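Endoglucanase, family GH5 (Zobellia galactanivorans, PDB 6GL2) is a family GH5 glycoside hydrolase dedicated to hemicellulose, probably cleaving beta-glucans such as mixed-linked glucan. Local coordinates at residues Gly24-Asn29 with Thr61-Val66; Tyr101-Ile106 with Tyr144-Thr149. All coordinates share one frame; numbering follows the deposited sequence.

In the fold
From the N terminus, strand 24-26 opens the closed barrel of eight parallel strands, and the chain then passes through helix 48-57 before strand 61-64 settles beside it. Interaction 1 closes that first loop. Helix 82-96 leads on to strand 101-105, and interaction 2 closes a second loop over helix 117-137 by setting strand 145-148 alongside. The two loops follow in series, neither nesting nor crossing, yet their centres lie only about 9 Å apart. Interaction 1 pairs the first two strands and interaction 2 the next two, and the neighbouring strands 61-64 and 101-105 connect the pairs. Inside the barrel, R63 of interaction 1 forms a salt bridge with E148 of interaction 2.

Interaction 1. Residues Gly24-Asn29 with Thr61-Val66; sequences GWNLGN and TLRLPV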
loop_
_atom_site.group_PDB
_atom_site.type_symbol
_atom_site.label_atom_id
_atom_site.label_comp_id
_atom_site.label_asym_id
_atom_site.label_seq_id
_atom_site.Cartn_x
_atom_site.Cartn_y
_atom_site.Cartn_z
ATOM N N GLY A 24 -1.878 3.875 9.732
ATOM C CA GLY A 24 -0.942 2.801 9.429
ATOM C C GLY A 24 0.443 3.220 9.222
ATOM O O GLY A 24 0.803 4.395 9.060
ATOM N N TRP A 25 1.299 2.218 9.244
ATOM C CA TRP A 25 2.748 2.332 9.058
ATOM C C TRP A 25 3.212 1.210 8.129
ATOM O O TRP A 25 2.770 0.087 8.265
ATOM C CB TRP A 25 3.446 2.280 10.424
ATOM C CG TRP A 25 4.923 2.413 10.420
ATOM C CD1 TRP A 25 5.687 3.567 10.631
ATOM C CD2 TRP A 25 5.897 1.331 10.388
ATOM N NE1 TRP A 25 7.039 3.280 10.605
ATOM C CE2 TRP A 25 7.206 1.943 10.496
ATOM C CE3 TRP A 25 5.805 -0.037 10.257
ATOM C CZ2 TRP A 25 8.361 1.181 10.463
ATOM C CZ3 TRP A 25 6.995 -0.782 10.251
ATOM C CH2 TRP A 25 8.249 -0.170 10.369
ATOM N N ASN A 26 4.050 1.575 7.146
ATOM C CA ASN A 26 4.670 0.628 6.194
ATOM C C ASN A 26 5.992 0.059 6.676
ATOM O O ASN A 26 6.867 0.828 7.004
ATOM C CB ASN A 26 4.994 1.315 4.846
ATOM C CG ASN A 26 3.834 1.447 3.895
ATOM O OD1 ASN A 26 3.495 0.504 3.198
ATOM N ND2 ASN A 26 3.149 2.613 3.893
ATOM N N LEU A 27 6.099 -1.216 6.613
ATOM C CA LEU A 27 7.368 -1.924 6.771
ATOM C C LEU A 27 8.170 -1.873 5.452
ATOM O O LEU A 27 8.264 -2.875 4.734
ATOM C CB LEU A 27 7.158 -3.335 7.290
ATOM C CG LEU A 27 8.372 -4.149 7.672
ATOM C CD1 LEU A 27 9.001 -3.648 8.969
ATOM C CD2 LEU A 27 8.155 -5.640 7.687
ATOM N N GLY A 28 8.619 -0.672 5.107
ATOM C CA GLY A 28 9.265 -0.517 3.830
ATOM C C GLY A 28 10.710 -0.973 3.785
ATOM O O GLY A 28 11.375 -0.983 4.807
ATOM N N ASN A 29 11.183 -1.232 2.588
ATOM C CA ASN A 29 12.470 -1.768 2.348
ATOM C C ASN A 29 12.849 -2.969 3.171
ATOM O O ASN A 29 13.936 -3.109 3.721
ATOM C CB ASN A 29 13.536 -0.666 2.469
ATOM C CG ASN A 29 13.574 0.305 1.264
ATOM O OD1 ASN A 29 12.750 0.283 0.396
ATOM N ND2 ASN A 29 14.582 1.216 1.274
ATOM N N THR A 61 -2.729 -0.283 11.781
ATOM C CA THR A 61 -2.546 -1.025 10.505
ATOM C C THR A 61 -1.065 -1.097 10.170
ATOM O O THR A 61 -0.348 -0.110 10.274
ATOM C CB THR A 61 -3.286 -0.433 9.325
ATOM O OG1 THR A 61 -4.693 -0.486 9.609
ATOM C CG2 THR A 61 -3.071 -1.109 7.990
ATOM N N LEU A 62 -0.564 -2.313 9.899
ATOM C CA LEU A 62 0.698 -2.572 9.293
ATOM C C LEU A 62 0.514 -2.848 7.822
ATOM O O LEU A 62 -0.200 -3.762 7.428
ATOM C CB LEU A 62 1.396 -3.775 9.910
ATOM C CG LEU A 62 2.794 -4.106 9.347
ATOM C CD1 LEU A 62 3.795 -3.068 9.731
ATOM C CD2 LEU A 62 3.228 -5.523 9.717
ATOM N N ARG A 63 1.190 -2.069 6.957
ATOM C CA ARG A 63 1.261 -2.447 5.554
ATOM C C ARG A 63 2.635 -3.199 5.368
ATOM O O ARG A 63 3.669 -2.719 5.833
ATOM C CB ARG A 63 1.158 -1.254 4.586
ATOM C CG ARG A 63 1.230 -1.635 3.104
ATOM C CD ARG A 63 0.625 -0.561 2.255
ATOM N NE ARG A 63 0.704 -0.772 0.801
ATOM C CZ ARG A 63 1.692 -0.302 0.022
ATOM N NH1 ARG A 63 2.717 0.287 0.501
ATOM N NH2 ARG A 63 1.540 -0.384 -1.286
ATOM N N LEU A 64 2.504 -4.397 4.834
ATOM C CA LEU A 64 3.578 -5.375 4.681
ATOM C C LEU A 64 3.790 -5.572 3.191
ATOM O O LEU A 64 3.289 -6.516 2.554
ATOM C CB LEU A 64 3.125 -6.699 5.379
ATOM C CG LEU A 64 4.081 -7.866 5.287
ATOM C CD1 LEU A 64 5.491 -7.426 5.682
ATOM C CD2 LEU A 64 3.517 -9.009 6.182
ATOM N N PRO A 65 4.573 -4.636 2.600
ATOM C CA PRO A 65 4.791 -4.789 1.147
ATOM C C PRO A 65 5.783 -5.941 0.872
ATOM O O PRO A 65 6.712 -6.175 1.608
ATOM C CB PRO A 65 5.419 -3.425 0.836
ATOM C CG PRO A 65 6.079 -2.970 2.079
ATOM C CD PRO A 65 5.200 -3.474 3.142
ATOM N N VAL A 66 5.425 -6.702 -0.159
ATOM C CA VAL A 66 6.263 -7.880 -0.434
ATOM C C VAL A 66 6.524 -7.881 -1.923
ATOM O O VAL A 66 5.636 -7.782 -2.778
ATOM C CB VAL A 66 5.495 -9.198 -0.104
ATOM C CG1 VAL A 66 6.347 -10.422 -0.424
ATOM C CG2 VAL A 66 5.084 -9.238 1.380
HETATM O O HOH W 1 8.035 -5.584 4.017
#
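N26 and R63 run alongside each other into the barrel and join at their ends: NH1 of R63 gives a hydrogen bond to OD1 of N26 at 2.8 Å. OD1 lies in the guanidinium plane, whereas the amide plane stands at 88° to it. R63 gets there with CG anti to the backbone N (chi1 -180°) and a chain extended to NE, so CB, CG and CD also run past OD1. Salt bridges to E148 and E275 hold the same guanidinium. The backbones pair as parallel strands of a beta-alpha-beta unit of the TIM barrel, with W25 N on T61 O, R63 N on W25 O, and L27 N on R63 O at 3.0 Å. A leucine in place of R63 would probably leave OD1 of N26 without this donor and the carboxylates of E148 and E275 without this countercharge. On the outward face, W25 and L62 are also neighbours, CD1 of L62 meeting the indole edge at CE3 (3.7 Å). L27 packs CD2 against CD1 of L64 (3.8 Å). L27 is also the centre of an inverse gamma turn, its O touching CG of P65 at 3.4 Å, and a water bridges L27 O and P65 O.

Interaction 2. Residues Tyr101-Ile106 with Tyr144-Thr149; sequences YVIINI and YLIFET
OE2 of E148 is gripped from two strands: ND2 of N105 donates to it at 3.2 Å, and R63 of strand 61-64 adds a salt bridge. The N105 bond is fairly straight, but it comes from above the carboxylate plane while OE2 lies in the amide plane, the two groups being turned 79° apart. N105 carries CG between its backbone N and carbonyl carbon (chi1 77°), which lays the amide beside the glutamate; V66 N donates to its OD1, and ND2 also bonds ND1 of H107. With this buried cluster, I103 and I146 face the barrel interior, CG1 of I103 lying 3.9 Å from CD1 of I146. Strands 101-105 and 145-148 are the third and fourth of the TIM barrel, a right-handed beta-alpha-beta crossover through helix 117-137. Their parallel pairing alternates V102 N to Y144 O, I146 N to V102 O (2.8 Å), I104 N to I146 O and E148 N to I104 O. On the helix-facing side, CD1 of L145 fits against CD1 of I104 (3.7 Å). At the N-terminal end the rings of Y101 and Y144 form an offset stack, centroids 4.2 Å apart and planes at 22°. The CD2-CE2 side of Y144 lies over one face of the Y101 ring, CE2 at 3.5 Å from CE1 of Y101. A water links the two hydroxyls, and that of Y101 also bonds R10.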
loop_
_atom_site.group_PDB
_atom_site.type_symbol
_atom_site.label_atom_id
_atom_site.label_comp_id
_atom_site.label_asym_id
_atom_site.label_seq_id
_atom_site.Cartn_x
_atom_site.Cartn_y
_atom_site.Cartn_z
ATOM N N TYR A 101 -4.457 -4.582 11.923
ATOM C CA TYR A 101 -4.758 -4.967 10.561
ATOM C C TYR A 101 -3.395 -5.169 9.831
ATOM O O TYR A 101 -2.448 -4.453 10.184
ATOM C CB TYR A 101 -5.548 -3.883 9.821
ATOM C CG TYR A 101 -6.997 -3.767 10.317
ATOM C CD1 TYR A 101 -7.296 -3.000 11.409
ATOM C CD2 TYR A 101 -7.959 -4.476 9.727
ATOM C CE1 TYR A 101 -8.631 -2.948 11.934
ATOM C CE2 TYR A 101 -9.329 -4.409 10.175
ATOM C CZ TYR A 101 -9.574 -3.698 11.286
ATOM O OH TYR A 101 -10.872 -3.653 11.780
ATOM N N VAL A 102 -3.428 -6.003 8.815
ATOM C CA VAL A 102 -2.173 -6.249 8.051
ATOM C C VAL A 102 -2.622 -6.258 6.613
ATOM O O VAL A 102 -3.540 -6.977 6.192
ATOM C CB VAL A 102 -1.513 -7.600 8.387
ATOM C CG1 VAL A 102 -0.417 -7.874 7.378
ATOM C CG2 VAL A 102 -0.947 -7.512 9.779
ATOM N N ILE A 103 -1.853 -5.536 5.761
ATOM C CA ILE A 103 -2.079 -5.553 4.315
ATOM C C ILE A 103 -0.854 -6.278 3.691
ATOM O O ILE A 103 0.277 -5.837 3.866
ATOM C CB ILE A 103 -2.152 -4.105 3.774
ATOM C CG1 ILE A 103 -3.297 -3.292 4.351
ATOM C CG2 ILE A 103 -2.205 -4.127 2.256
ATOM C CD1 ILE A 103 -3.022 -1.783 4.320
ATOM N N ILE A 104 -1.153 -7.274 2.882
ATOM C CA ILE A 104 -0.051 -7.938 2.109
ATOM C C ILE A 104 -0.325 -7.624 0.634
ATOM O O ILE A 104 -1.466 -7.729 0.172
ATOM C CB ILE A 104 -0.129 -9.469 2.298
ATOM C CG1 ILE A 104 0.242 -9.806 3.780
ATOM C CG2 ILE A 104 0.832 -10.166 1.320
ATOM C CD1 ILE A 104 -0.027 -11.295 4.113
ATOM N N ASN A 105 0.736 -7.261 -0.118
ATOM C CA ASN A 105 0.586 -6.887 -1.524
ATOM C C ASN A 105 1.560 -7.622 -2.387
ATOM O O ASN A 105 2.286 -8.507 -1.971
ATOM C CB ASN A 105 0.708 -5.335 -1.688
ATOM C CG ASN A 105 2.100 -4.810 -1.618
ATOM O OD1 ASN A 105 3.049 -5.588 -1.467
ATOM N ND2 ASN A 105 2.280 -3.494 -1.833
ATOM N N ILE A 106 1.503 -7.292 -3.676
ATOM C CA ILE A 106 2.547 -7.479 -4.657
ATOM C C ILE A 106 3.208 -6.143 -4.901
ATOM O O ILE A 106 2.498 -5.201 -5.329
ATOM C CB ILE A 106 2.009 -8.119 -5.973
ATOM C CG1 ILE A 106 1.475 -9.489 -5.741
ATOM C CG2 ILE A 106 3.103 -8.080 -7.017
ATOM C CD1 ILE A 106 0.944 -10.215 -6.984
ATOM N N TYR A 144 -8.939 -9.106 9.603
ATOM C CA TYR A 144 -7.907 -8.169 9.848
ATOM C C TYR A 144 -6.772 -8.305 8.820
ATOM O O TYR A 144 -5.960 -7.358 8.743
ATOM C CB TYR A 144 -7.351 -8.275 11.297
ATOM C CG TYR A 144 -8.271 -7.625 12.325
ATOM C CD1 TYR A 144 -9.469 -8.194 12.717
ATOM C CD2 TYR A 144 -7.848 -6.495 12.944
ATOM C CE1 TYR A 144 -10.317 -7.560 13.670
ATOM C CE2 TYR A 144 -8.654 -5.858 13.926
ATOM C CZ TYR A 144 -9.847 -6.417 14.224
ATOM O OH TYR A 144 -10.685 -5.802 15.189
ATOM N N LEU A 145 -6.748 -9.397 8.074
ATOM C CA LEU A 145 -5.788 -9.522 6.968
ATOM C C LEU A 145 -6.478 -9.092 5.682
ATOM O O LEU A 145 -7.502 -9.647 5.296
ATOM C CB LEU A 145 -5.287 -11.011 6.908
ATOM C CG LEU A 145 -4.264 -11.260 5.820
ATOM C CD1 LEU A 145 -3.011 -10.431 6.080
ATOM C CD2 LEU A 145 -3.956 -12.773 5.614
ATOM N N ILE A 146 -5.786 -8.180 5.006
ATOM C CA ILE A 146 -6.273 -7.518 3.798
ATOM C C ILE A 146 -5.284 -7.812 2.672
ATOM O O ILE A 146 -4.052 -7.887 2.882
ATOM C CB ILE A 146 -6.238 -5.989 4.019
ATOM C CG1 ILE A 146 -7.188 -5.575 5.197
ATOM C CG2 ILE A 146 -6.695 -5.169 2.772
ATOM C CD1 ILE A 146 -6.746 -4.285 5.863
ATOM N N PHE A 147 -5.809 -8.121 1.483
ATOM C CA PHE A 147 -4.918 -8.246 0.317
ATOM C C PHE A 147 -4.932 -6.982 -0.519
ATOM O O PHE A 147 -5.984 -6.367 -0.690
ATOM C CB PHE A 147 -5.391 -9.363 -0.609
ATOM C CG PHE A 147 -5.345 -10.766 0.007
ATOM C CD1 PHE A 147 -4.443 -11.097 1.032
ATOM C CD2 PHE A 147 -6.157 -11.773 -0.447
ATOM C CE1 PHE A 147 -4.464 -12.390 1.565
ATOM C CE2 PHE A 147 -6.149 -13.062 0.062
ATOM C CZ PHE A 147 -5.315 -13.344 1.087
ATOM N N GLU A 148 -3.829 -6.567 -1.019
ATOM C CA GLU A 148 -3.671 -5.426 -1.966
ATOM C C GLU A 148 -3.092 -5.973 -3.228
ATOM O O GLU A 148 -1.992 -6.525 -3.263
ATOM C CB GLU A 148 -2.815 -4.359 -1.354
ATOM C CG GLU A 148 -2.374 -3.247 -2.301
ATOM C CD GLU A 148 -1.433 -2.288 -1.736
ATOM O OE1 GLU A 148 -1.531 -1.888 -0.565
ATOM O OE2 GLU A 148 -0.430 -1.977 -2.449
ATOM N N THR A 149 -3.846 -5.977 -4.325
ATOM C CA THR A 149 -3.514 -6.835 -5.485
ATOM C C THR A 149 -2.234 -6.414 -6.204
ATOM O O THR A 149 -1.401 -7.212 -6.571
ATOM C CB THR A 149 -4.653 -6.909 -6.475
ATOM O OG1 THR A 149 -5.206 -5.600 -6.631
ATOM C CG2 THR A 149 -5.755 -7.870 -5.957
HETATM O O HOH W 2 -11.444 -3.279 14.260
#